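Local coordinates for bifunctional protein PutA (Bdellovibrio bacteriovorus, PDB 5UR2) that probably converts L-proline to L-glutamate in two steps, pairing a flavin-dependent proline dehydrogenase with an NAD+-dependent L-glutamate gamma-semialdehyde dehydrogenase, at residues Lys630-Thr635 with Ala658-Val663; Val740-Ile745 with Leu961-Glu966. One frame throughout, in Å; residues are numbered along the deposited sequence.

Contact 1 (Lys630-Thr635 with Ala658-Val663); sequences KSRGVT and AGNTVV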
loop_
_atom_site.group_PDB
_atom_site.type_symbol
_atom_site.label_atom_id
_atom_site.label_comp_id
_atom_site.label_asym_id
_atom_site.label_seq_id
_atom_site.Cartn_x
_atom_site.Cartn_y
_atom_site.Cartn_z
ATOM N N LYS B 630 -6.850 8.251 9.633
ATOM C CA LYS B 630 -7.480 8.653 10.884
ATOM C C LYS B 630 -8.160 7.452 11.537
ATOM O O LYS B 630 -8.597 6.526 10.854
ATOM C CB LYS B 630 -8.553 9.733 10.655
ATOM C CG LYS B 630 -8.054 11.107 10.139
ATOM C CD LYS B 630 -9.287 11.949 9.737
ATOM C CE LYS B 630 -8.970 13.414 9.357
ATOM N NZ LYS B 630 -8.383 14.187 10.477
ATOM N N SER B 631 -8.283 7.486 12.865
ATOM C CA SER B 631 -9.096 6.497 13.553
ATOM C C SER B 631 -10.578 6.777 13.301
ATOM O O SER B 631 -10.956 7.848 12.827
ATOM C CB SER B 631 -8.789 6.510 15.045
ATOM O OG SER B 631 -9.003 7.795 15.573
ATOM N N ARG B 632 -11.429 5.803 13.632
ATOM C CA ARG B 632 -12.877 5.918 13.407
ATOM C C ARG B 632 -13.700 6.167 14.670
ATOM O O ARG B 632 -14.643 6.957 14.632
ATOM C CB ARG B 632 -13.418 4.659 12.706
ATOM C CG ARG B 632 -12.734 4.309 11.390
ATOM C CD ARG B 632 -13.527 3.280 10.548
ATOM N NE ARG B 632 -14.639 3.907 9.824
ATOM C CZ ARG B 632 -15.927 3.661 10.046
ATOM N NH1 ARG B 632 -16.290 2.778 10.964
ATOM N NH2 ARG B 632 -16.859 4.294 9.337
ATOM N N GLY B 633 -13.407 5.512 15.786
ATOM C CA GLY B 633 -14.209 5.707 17.000
ATOM C C GLY B 633 -14.259 4.429 17.824
ATOM O O GLY B 633 -13.323 3.637 17.802
ATOM N N VAL B 634 -15.377 4.231 18.529
ATOM C CA VAL B 634 -15.522 3.057 19.382
ATOM C C VAL B 634 -15.720 1.825 18.512
ATOM O O VAL B 634 -16.572 1.815 17.612
ATOM C CB VAL B 634 -16.686 3.229 20.370
ATOM C CG1 VAL B 634 -16.914 1.931 21.124
ATOM C CG2 VAL B 634 -16.398 4.375 21.377
ATOM N N THR B 635 -14.934 0.781 18.774
ATOM C CA THR B 635 -14.996 -0.456 18.006
ATOM C C THR B 635 -15.570 -1.568 18.864
ATOM O O THR B 635 -15.045 -1.849 19.941
ATOM C CB THR B 635 -13.607 -0.843 17.498
ATOM O OG1 THR B 635 -13.165 0.165 16.586
ATOM C CG2 THR B 635 -13.630 -2.200 16.793
ATOM N N ALA B 658 -4.753 1.384 15.889
ATOM C CA ALA B 658 -5.189 2.382 14.919
ATOM C C ALA B 658 -5.770 3.628 15.569
ATOM O O ALA B 658 -6.167 4.541 14.840
ATOM C CB ALA B 658 -6.228 1.782 13.968
ATOM N N GLY B 659 -5.809 3.711 16.896
ATOM C CA GLY B 659 -6.348 4.876 17.564
ATOM C C GLY B 659 -7.803 4.763 17.969
ATOM O O GLY B 659 -8.394 5.767 18.375
ATOM N N ASN B 660 -8.418 3.603 17.805
ATOM C CA ASN B 660 -9.791 3.432 18.262
ATOM C C ASN B 660 -9.818 2.936 19.701
ATOM O O ASN B 660 -8.832 2.402 20.214
ATOM C CB ASN B 660 -10.536 2.465 17.349
ATOM C CG ASN B 660 -10.455 2.876 15.892
ATOM O OD1 ASN B 660 -11.190 3.778 15.445
ATOM N ND2 ASN B 660 -9.552 2.231 15.141
ATOM N N THR B 661 -10.958 3.115 20.357
ATOM C CA THR B 661 -11.187 2.434 21.627
ATOM C C THR B 661 -12.090 1.227 21.383
ATOM O O THR B 661 -12.679 1.074 20.308
ATOM C CB THR B 661 -11.775 3.381 22.684
ATOM O OG1 THR B 661 -13.028 3.903 22.241
ATOM C CG2 THR B 661 -10.811 4.552 22.925
ATOM N N VAL B 662 -12.181 0.356 22.387
ATOM C CA VAL B 662 -12.691 -0.999 22.192
ATOM C C VAL B 662 -13.616 -1.404 23.332
ATOM O O VAL B 662 -13.316 -1.172 24.506
ATOM C CB VAL B 662 -11.527 -2.012 22.093
ATOM C CG1 VAL B 662 -12.071 -3.432 22.088
ATOM C CG2 VAL B 662 -10.684 -1.745 20.856
ATOM N N VAL B 663 -14.747 -2.017 22.984
ATOM C CA VAL B 663 -15.523 -2.829 23.913
ATOM C C VAL B 663 -15.470 -4.249 23.368
ATOM O O VAL B 663 -15.968 -4.511 22.265
ATOM C CB VAL B 663 -16.971 -2.357 24.047
ATOM C CG1 VAL B 663 -17.707 -3.266 25.046
ATOM C CG2 VAL B 663 -17.025 -0.890 24.467
#

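Contact 2 (Val740-Ile745 with Leu961-Glu966); sequences VKRCII and LKQYME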
loop_
_atom_site.group_PDB
_atom_site.type_symbol
_atom_site.label_atom_id
_atom_site.label_comp_id
_atom_site.label_asym_id
_atom_site.label_seq_id
_atom_site.Cartn_x
_atom_site.Cartn_y
_atom_site.Cartn_z
ATOM N N VAL B 740 -21.618 6.065 9.381
ATOM C CA VAL B 740 -21.966 4.799 8.769
ATOM C C VAL B 740 -21.120 3.721 9.444
ATOM O O VAL B 740 -19.900 3.875 9.604
ATOM C CB VAL B 740 -21.733 4.834 7.247
ATOM C CG1 VAL B 740 -22.183 3.527 6.594
ATOM C CG2 VAL B 740 -22.470 6.009 6.612
ATOM N N LYS B 741 -21.767 2.648 9.868
ATOM C CA LYS B 741 -21.052 1.568 10.524
ATOM C C LYS B 741 -20.293 0.709 9.518
ATOM O O LYS B 741 -20.748 0.483 8.389
ATOM C CB LYS B 741 -22.025 0.716 11.345
ATOM C CG LYS B 741 -22.426 1.384 12.677
ATOM C CD LYS B 741 -23.472 0.613 13.457
ATOM C CE LYS B 741 -23.846 1.398 14.727
ATOM N NZ LYS B 741 -24.961 0.807 15.555
ATOM N N ARG B 742 -19.103 0.270 9.910
ATOM C CA ARG B 742 -18.331 -0.661 9.111
ATOM C C ARG B 742 -18.281 -2.005 9.817
ATOM O O ARG B 742 -17.971 -2.067 11.013
ATOM C CB ARG B 742 -16.917 -0.160 8.867
ATOM C CG ARG B 742 -16.049 -1.260 8.240
ATOM C CD ARG B 742 -14.740 -0.731 7.746
ATOM N NE ARG B 742 -14.938 0.165 6.617
ATOM C CZ ARG B 742 -14.150 1.200 6.353
ATOM N NH1 ARG B 742 -13.100 1.472 7.147
ATOM N NH2 ARG B 742 -14.421 1.967 5.301
ATOM N N CYS B 743 -18.568 -3.074 9.070
ATOM C CA CYS B 743 -18.487 -4.443 9.575
ATOM C C CYS B 743 -17.254 -5.133 9.007
ATOM O O CYS B 743 -17.024 -5.095 7.797
ATOM C CB CYS B 743 -19.726 -5.245 9.200
ATOM S SG CYS B 743 -21.224 -4.659 9.988
ATOM N N ILE B 744 -16.463 -5.746 9.880
ATOM C CA ILE B 744 -15.332 -6.575 9.492
ATOM C C ILE B 744 -15.686 -7.997 9.917
ATOM O O ILE B 744 -15.599 -8.325 11.106
ATOM C CB ILE B 744 -14.028 -6.082 10.133
ATOM C CG1 ILE B 744 -13.840 -4.591 9.845
ATOM C CG2 ILE B 744 -12.827 -6.881 9.606
ATOM C CD1 ILE B 744 -12.725 -3.915 10.661
ATOM N N ILE B 745 -16.069 -8.853 8.955
ATOM C CA ILE B 745 -16.810 -10.087 9.226
ATOM C C ILE B 745 -16.092 -11.295 8.622
ATOM O O ILE B 745 -15.753 -11.286 7.436
ATOM C CB ILE B 745 -18.234 -10.023 8.645
ATOM C CG1 ILE B 745 -19.009 -8.828 9.186
ATOM C CG2 ILE B 745 -18.980 -11.308 8.961
ATOM C CD1 ILE B 745 -19.380 -8.955 10.616
ATOM N N LEU B 961 -5.313 -3.493 8.643
ATOM C CA LEU B 961 -5.350 -2.401 9.611
ATOM C C LEU B 961 -6.144 -1.194 9.099
ATOM O O LEU B 961 -6.798 -0.501 9.896
ATOM C CB LEU B 961 -3.922 -1.982 9.965
ATOM C CG LEU B 961 -3.767 -1.025 11.139
ATOM C CD1 LEU B 961 -4.446 -1.637 12.375
ATOM C CD2 LEU B 961 -2.281 -0.732 11.382
ATOM N N LYS B 962 -6.112 -0.939 7.785
ATOM C CA LYS B 962 -6.825 0.200 7.205
ATOM C C LYS B 962 -8.340 0.106 7.369
ATOM O O LYS B 962 -9.025 1.142 7.346
ATOM C CB LYS B 962 -6.482 0.328 5.718
ATOM C CG LYS B 962 -5.004 0.670 5.450
ATOM C CD LYS B 962 -4.724 0.624 3.960
ATOM C CE LYS B 962 -3.299 0.974 3.657
ATOM N NZ LYS B 962 -3.072 1.101 2.194
ATOM N N GLN B 963 -8.882 -1.101 7.523
ATOM C CA GLN B 963 -10.322 -1.256 7.750
ATOM C C GLN B 963 -10.772 -0.597 9.050
ATOM O O GLN B 963 -11.963 -0.305 9.211
ATOM C CB GLN B 963 -10.688 -2.741 7.779
ATOM C CG GLN B 963 -10.610 -3.457 6.436
ATOM C CD GLN B 963 -11.782 -3.107 5.545
ATOM O OE1 GLN B 963 -11.728 -2.148 4.779
ATOM N NE2 GLN B 963 -12.879 -3.849 5.691
ATOM N N TYR B 964 -9.852 -0.405 9.994
ATOM C CA TYR B 964 -10.135 0.248 11.261
ATOM C C TYR B 964 -9.879 1.749 11.212
ATOM O O TYR B 964 -9.908 2.399 12.261
ATOM C CB TYR B 964 -9.288 -0.386 12.378
ATOM C CG TYR B 964 -9.658 -1.830 12.642
ATOM C CD1 TYR B 964 -9.092 -2.868 11.903
ATOM C CD2 TYR B 964 -10.591 -2.148 13.618
ATOM C CE1 TYR B 964 -9.444 -4.197 12.147
ATOM C CE2 TYR B 964 -10.939 -3.452 13.878
ATOM C CZ TYR B 964 -10.367 -4.474 13.145
ATOM O OH TYR B 964 -10.756 -5.761 13.432
ATOM N N MET B 965 -9.663 2.311 10.019
ATOM C CA MET B 965 -9.269 3.704 9.857
ATOM C C MET B 965 -10.070 4.319 8.716
ATOM O O MET B 965 -10.811 3.628 8.012
ATOM C CB MET B 965 -7.745 3.830 9.616
ATOM C CG MET B 965 -6.946 3.311 10.799
ATOM S SD MET B 965 -5.156 3.584 10.723
ATOM C CE MET B 965 -4.762 2.791 9.180
ATOM N N GLU B 966 -9.962 5.646 8.585
ATOM C CA GLU B 966 -10.467 6.422 7.469
ATOM C C GLU B 966 -9.303 7.070 6.735
ATOM O O GLU B 966 -8.414 7.647 7.374
ATOM C CB GLU B 966 -11.448 7.536 7.910
ATOM C CG GLU B 966 -12.807 7.071 8.385
ATOM C CD GLU B 966 -13.631 6.500 7.277
ATOM O OE1 GLU B 966 -13.517 7.009 6.129
ATOM O OE2 GLU B 966 -14.388 5.536 7.547
#

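Contact 1 (Lys630-Thr635 with Ala658-Val663)
Thr635 and Asn660 lie at the heart of this contact, where two parallel strands of a beta-alpha-beta crossover meet in the Rossmann-like NAD-binding part of the aldehyde dehydrogenase fold. The backbone of Thr635 brackets Val662: its N donates to Thr661 O at 2.7 Å, and its O accepts from Val663 N at 3.1 Å. Val662 CA brings its hydrogen to that same Thr635 O. The Thr635 hydroxyl is less well served. Thr635 OG1 rests 3.6 Å from Asn660 CB, buried and without a polar partner in the model.

Asn660 does with its side chain what backbone pairing does farther along. Its CG stands beside its own backbone N (chi1 -54°). Asn660 OD1 accepts two successive amides of the other segment, Arg632 N at 2.7 Å and Gly633 N at 2.8 Å. The Gly633 bond is the straighter, 168° at the hydrogen, and lies in the amide plane. The other amide atom, ND2, is held by Ala655 O and Tyr964 O, which fixes which way round the flat group sits.

At the other end of the contact Ser631 sets CB against Ala658 O at 3.3 Å and against Gly659 O, while OG bonds to Tyr546 OH. Gly659, with positive phi, ends the preceding helix in a Schellman motif and turns the chain into the strand.

On one face, Val634 and Thr661 pack against helix 532-549, with Thr661 OG1 bonded to Ala542 O; on the other, Thr635 and Val662 rest on Ala655 of helix 646-657, the crossover helix itself.

Contact 2 (Val740-Ile745 with Leu961-Glu966)
Arg742 reaches from strand 742-746 of the Rossmann-like NAD-binding domain to the turn that leads into strand 965-973, and its NH1 grips two backbone carbonyls there. The bond from Arg742 NH1 to Gln963 O is the shorter, 3.0 Å, and fairly straight at 161°, although NH1 stands well above that carbonyl's plane. The longer one, 3.3 Å from Arg742 NH1 to Met965 O, meets its carbonyl almost head-on but is bent at the hydrogen, 140°. Both oxygens lie at the edge of the guanidinium, in its plane, so the two bonds restrain its rotation. With CG anti to the backbone N, the arginine chain sets out toward the turn, and CD also touches Gln963 O.

Over one guanidinium face lies Gln963 OE1, displaced toward the rim, the amide and guanidinium planes being only 16° apart. Glu966 OE2 approaches Arg742 NH2 to 4.2 Å, but lies well out of the guanidinium plane, so no N-H points at it and only the charges meet; its salt bridge is with Arg632 NE.

Farther along the strand, Ile744, whose side chain is about 7 Å from that of the predicted active-site Glu746, slides past Gln963 CB. Ile744 CD1 sits over the Tyr964 ring in a CH-pi contact, 3.6 Å from the centroid and closest to CZ.

How the contacts relate
Following the chain past the proline dehydrogenase barrel into the aldehyde dehydrogenase part, contact 1 comes first: 22 residues, including helix 646-657, separate its segments, making a short crossover loop. That loop is complete before contact 2 opens at 740-745. Contact 2 does not close until 215 residues further on, after the chain has built a second large mixed sheet beginning with strand 751-755; it ties strand 742-746 to the turn before strand 965-973. The two loops are therefore in series and neither nest nor cross. Even so they meet in space, because strand 965-973 returns antiparallel beside strand 623-638, where Lys630 O lies 2.8 Å from Glu966 N, a probable hydrogen bond. Both also touch the second subunit.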